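Local coordinates for restriction endonuclease S subunits (Thermoanaerobacter tengcongensis, PDB 3OKG), which probably recognises DNA as the specificity subunit of a type I restriction-modification methyltransferase, pairing with M polypeptides, at residues P226-V231 with R324-Y329. Sequence-based numbering, arbitrary orientation.
Sequences PGWRWV and RFWLLY
The indole NE1 of Trp326 gives its hydrogen to the carbonyl O of Pro361, and the same indole meets Trp228 with its benzo end. The two tryptophans carry the whole contact between 226-231 and 324-329, and no hydrogen bond links the segments. They form an offset edge-to-face pair: the edge of Trp326 is directed at the face of Trp228, with the planes at 85° and the centroids of the six-membered rings 5.9 Å apart. Contact is confined to the far corners, CH2 of Trp228 lying 4.1 Å from CH2 of Trp326, so only 61 Å² of surface is buried between the segments.

Tryptophan suits both places because of its length. The CA atoms of Trp228 and Trp326 are 13.2 Å apart, and two long indole side chains, one from the loop and one from the helix, span that distance and cross at about a right angle. On the helix, Trp326 has CG anti to the backbone N (chi1 -178°), which sends the side chain away from the helix backbone so that its benzo end reaches Trp228. It is buried, with an apolar benzo edge for its neighbours and a single N-H that the Pro361 carbonyl satisfies. Trp228 is partly exposed, just ahead of strand 229-232.

The pair packs within the second DNA specificity region. Strand 229-232 pairs antiparallel with strand 359-362, through backbone bonds of Arg229 with Leu362 and Val231 with Ile360. Trp228 also packs on Pro363 and Pro364, while Trp326 touches Pro363 and Ile360 and makes an edge-to-face pair with Phe217. Helix 324-333 is thereby joined to this two-stranded sheet where the chain enters helix 365-388, part of a predicted coiled coil, whose Gln368 and Ile371 touch Trp326.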
ATOM      1  N   PRO A 226     -14.155  15.507  40.037  1.00 40.31           N
ATOM      2  CA  PRO A 226     -14.085  16.744  40.815  1.00 39.99           C
ATOM      3  C   PRO A 226     -12.801  17.502  40.505  1.00 39.36           C
ATOM      4  O   PRO A 226     -11.722  16.899  40.433  1.00 28.83           O
ATOM      5  CB  PRO A 226     -14.084  16.249  42.265  1.00 40.64           C
ATOM      6  CG  PRO A 226     -14.885  14.952  42.214  1.00 33.03           C
ATOM      7  CD  PRO A 226     -14.489  14.330  40.867  1.00 38.71           C
ATOM      8  N   GLY A 227     -12.921  18.815  40.318  1.00 26.43           N
ATOM      9  CA  GLY A 227     -11.756  19.647  40.058  1.00 34.69           C
ATOM     10  C   GLY A 227     -11.620  20.015  38.591  1.00 43.37           C
ATOM     11  O   GLY A 227     -11.006  21.019  38.240  1.00 31.55           O
ATOM     12  N   TRP A 228     -12.180  19.185  37.724  1.00 33.09           N
ATOM     13  CA  TRP A 228     -12.317  19.544  36.323  1.00 38.59           C
ATOM     14  C   TRP A 228     -13.466  20.526  36.314  1.00 42.62           C
ATOM     15  O   TRP A 228     -14.307  20.498  37.211  1.00 37.69           O
ATOM     16  CB  TRP A 228     -12.748  18.332  35.493  1.00 33.97           C
ATOM     17  CG  TRP A 228     -11.712  17.252  35.237  1.00 34.46           C
ATOM     18  CD1 TRP A 228     -10.748  16.793  36.096  1.00 30.91           C
ATOM     19  CD2 TRP A 228     -11.591  16.462  34.036  1.00 25.70           C
ATOM     20  NE1 TRP A 228     -10.020  15.783  35.488  1.00 27.70           N
ATOM     21  CE2 TRP A 228     -10.534  15.548  34.237  1.00 23.68           C
ATOM     22  CE3 TRP A 228     -12.287  16.436  32.817  1.00 25.39           C
ATOM     23  CZ2 TRP A 228     -10.133  14.630  33.245  1.00 27.13           C
ATOM     24  CZ3 TRP A 228     -11.896  15.513  31.837  1.00 29.06           C
ATOM     25  CH2 TRP A 228     -10.833  14.627  32.065  1.00 27.63           C
ATOM     26  N   ARG A 229     -13.531  21.380  35.304  1.00 27.92           N
ATOM     27  CA  ARG A 229     -14.689  22.246  35.134  1.00 34.65           C
ATOM     28  C   ARG A 229     -15.127  22.262  33.693  1.00 37.40           C
ATOM     29  O   ARG A 229     -14.285  22.232  32.776  1.00 28.93           O
ATOM     30  CB  ARG A 229     -14.364  23.686  35.550  1.00 40.35           C
ATOM     31  CG  ARG A 229     -14.216  23.923  37.043  1.00 53.81           C
ATOM     32  CD  ARG A 229     -13.724  25.343  37.329  1.00 37.62           C
ATOM     33  NE  ARG A 229     -12.476  25.599  36.619  1.00 58.31           N
ATOM     34  CZ  ARG A 229     -12.295  26.581  35.743  1.00 66.03           C
ATOM     35  NH1 ARG A 229     -13.284  27.431  35.485  1.00 49.47           N
ATOM     36  NH2 ARG A 229     -11.117  26.724  35.141  1.00 50.12           N
ATOM     37  N   TRP A 230     -16.437  22.322  33.486  1.00 23.28           N
ATOM     38  CA  TRP A 230     -16.972  22.672  32.186  1.00 23.73           C
ATOM     39  C   TRP A 230     -16.811  24.175  31.922  1.00 35.23           C
ATOM     40  O   TRP A 230     -17.384  24.988  32.637  1.00 27.23           O
ATOM     41  CB  TRP A 230     -18.440  22.310  32.118  1.00 23.35           C
ATOM     42  CG  TRP A 230     -18.675  20.870  31.858  1.00 36.31           C
ATOM     43  CD1 TRP A 230     -19.178  19.937  32.734  1.00 28.21           C
ATOM     44  CD2 TRP A 230     -18.398  20.175  30.641  1.00 27.48           C
ATOM     45  NE1 TRP A 230     -19.257  18.711  32.115  1.00 31.50           N
ATOM     46  CE2 TRP A 230     -18.771  18.825  30.835  1.00 37.46           C
ATOM     47  CE3 TRP A 230     -17.878  20.562  29.400  1.00 31.58           C
ATOM     48  CZ2 TRP A 230     -18.626  17.856  29.835  1.00 24.04           C
ATOM     49  CZ3 TRP A 230     -17.742  19.605  28.400  1.00 32.22           C
ATOM     50  CH2 TRP A 230     -18.116  18.262  28.629  1.00 30.97           C
ATOM     51  N   VAL A 231     -16.039  24.546  30.903  1.00 27.21           N
ATOM     52  CA  VAL A 231     -15.872  25.963  30.543  1.00 22.85           C
ATOM     53  C   VAL A 231     -16.259  26.209  29.098  1.00 33.74           C
ATOM     54  O   VAL A 231     -16.289  25.285  28.284  1.00 27.87           O
ATOM     55  CB  VAL A 231     -14.431  26.455  30.767  1.00 26.28           C
ATOM     56  CG1 VAL A 231     -14.006  26.239  32.218  1.00 22.68           C
ATOM     57  CG2 VAL A 231     -13.463  25.729  29.820  1.00 26.23           C
ATOM     58  N   ARG A 324      -2.505  23.333  24.472  1.00 24.21           N
ATOM     59  CA  ARG A 324      -2.727  23.364  23.039  1.00 27.84           C
ATOM     60  C   ARG A 324      -3.252  22.028  22.542  1.00 19.47           C
ATOM     61  O   ARG A 324      -4.224  21.938  21.780  1.00 24.55           O
ATOM     62  CB  ARG A 324      -1.381  23.631  22.343  1.00 27.53           C
ATOM     63  CG  ARG A 324      -1.438  23.424  20.862  1.00 44.20           C
ATOM     64  CD  ARG A 324      -0.394  24.270  20.169  1.00 50.53           C
ATOM     65  NE  ARG A 324       0.883  23.596  19.988  1.00 49.23           N
ATOM     66  CZ  ARG A 324       1.872  23.636  20.866  1.00 52.95           C
ATOM     67  NH1 ARG A 324       1.718  24.307  22.003  1.00 60.53           N
ATOM     68  NH2 ARG A 324       3.015  23.003  20.602  1.00 57.65           N
ATOM     69  N   PHE A 325      -2.577  20.972  22.961  1.00 20.09           N
ATOM     70  CA  PHE A 325      -2.929  19.651  22.453  1.00 26.58           C
ATOM     71  C   PHE A 325      -4.215  19.062  23.023  1.00 25.17           C
ATOM     72  O   PHE A 325      -4.845  18.214  22.379  1.00 23.14           O
ATOM     73  CB  PHE A 325      -1.734  18.715  22.571  1.00 28.80           C
ATOM     74  CG  PHE A 325      -0.627  19.085  21.610  1.00 26.01           C
ATOM     75  CD1 PHE A 325      -0.882  19.123  20.248  1.00 36.94           C
ATOM     76  CD2 PHE A 325       0.634  19.428  22.063  1.00 39.50           C
ATOM     77  CE1 PHE A 325       0.124  19.478  19.335  1.00 38.17           C
ATOM     78  CE2 PHE A 325       1.639  19.783  21.169  1.00 39.85           C
ATOM     79  CZ  PHE A 325       1.374  19.815  19.802  1.00 42.01           C
ATOM     80  N   TRP A 326      -4.631  19.542  24.196  1.00 22.83           N
ATOM     81  CA  TRP A 326      -5.972  19.167  24.728  1.00 23.08           C
ATOM     82  C   TRP A 326      -7.041  19.736  23.804  1.00 23.24           C
ATOM     83  O   TRP A 326      -7.975  19.036  23.377  1.00 22.81           O
ATOM     84  CB  TRP A 326      -6.149  19.709  26.156  1.00 25.68           C
ATOM     85  CG  TRP A 326      -7.460  19.346  26.829  1.00 21.41           C
ATOM     86  CD1 TRP A 326      -8.520  20.196  27.097  1.00 26.91           C
ATOM     87  CD2 TRP A 326      -7.843  18.059  27.339  1.00 21.53           C
ATOM     88  NE1 TRP A 326      -9.531  19.509  27.746  1.00 23.65           N
ATOM     89  CE2 TRP A 326      -9.136  18.200  27.921  1.00 24.70           C
ATOM     90  CE3 TRP A 326      -7.208  16.807  27.400  1.00 20.43           C
ATOM     91  CZ2 TRP A 326      -9.815  17.132  28.502  1.00 24.54           C
ATOM     92  CZ3 TRP A 326      -7.888  15.741  27.989  1.00 24.01           C
ATOM     93  CH2 TRP A 326      -9.175  15.912  28.536  1.00 28.73           C
ATOM     94  N   LEU A 327      -6.884  21.021  23.486  1.00 19.94           N
ATOM     95  CA  LEU A 327      -7.766  21.707  22.547  1.00 21.00           C
ATOM     96  C   LEU A 327      -7.812  20.996  21.191  1.00 25.60           C
ATOM     97  O   LEU A 327      -8.882  20.752  20.637  1.00 22.40           O
ATOM     98  CB  LEU A 327      -7.281  23.147  22.334  1.00 22.37           C
ATOM     99  CG  LEU A 327      -8.089  23.974  21.331  1.00 27.64           C
ATOM    100  CD1 LEU A 327      -9.569  23.961  21.704  1.00 25.40           C
ATOM    101  CD2 LEU A 327      -7.561  25.404  21.265  1.00 21.66           C
ATOM    102  N   LEU A 328      -6.638  20.668  20.660  1.00 26.19           N
ATOM    103  CA  LEU A 328      -6.550  20.018  19.359  1.00 28.15           C
ATOM    104  C   LEU A 328      -7.286  18.678  19.317  1.00 28.33           C
ATOM    105  O   LEU A 328      -8.035  18.400  18.374  1.00 25.50           O
ATOM    106  CB  LEU A 328      -5.079  19.805  18.975  1.00 26.30           C
ATOM    107  CG  LEU A 328      -4.842  19.551  17.488  1.00 33.39           C
ATOM    108  CD1 LEU A 328      -5.415  20.699  16.693  1.00 29.74           C
ATOM    109  CD2 LEU A 328      -3.337  19.392  17.180  1.00 39.04           C
ATOM    110  N   TYR A 329      -7.048  17.824  20.303  1.00 21.16           N
ATOM    111  CA  TYR A 329      -7.770  16.553  20.354  1.00 24.86           C
ATOM    112  C   TYR A 329      -9.276  16.759  20.419  1.00 33.53           C
ATOM    113  O   TYR A 329     -10.047  16.024  19.801  1.00 21.76           O
ATOM    114  CB  TYR A 329      -7.340  15.728  21.553  1.00 24.86           C
ATOM    115  CG  TYR A 329      -6.157  14.841  21.255  1.00 33.13           C
ATOM    116  CD1 TYR A 329      -4.952  15.020  21.922  1.00 21.35           C
ATOM    117  CD2 TYR A 329      -6.245  13.837  20.291  1.00 24.19           C
ATOM    118  CE1 TYR A 329      -3.852  14.212  21.652  1.00 23.30           C
ATOM    119  CE2 TYR A 329      -5.148  13.025  20.003  1.00 24.32           C
ATOM    120  CZ  TYR A 329      -3.962  13.228  20.681  1.00 33.30           C
ATOM    121  OH  TYR A 329      -2.881  12.434  20.409  1.00 30.81           O
TER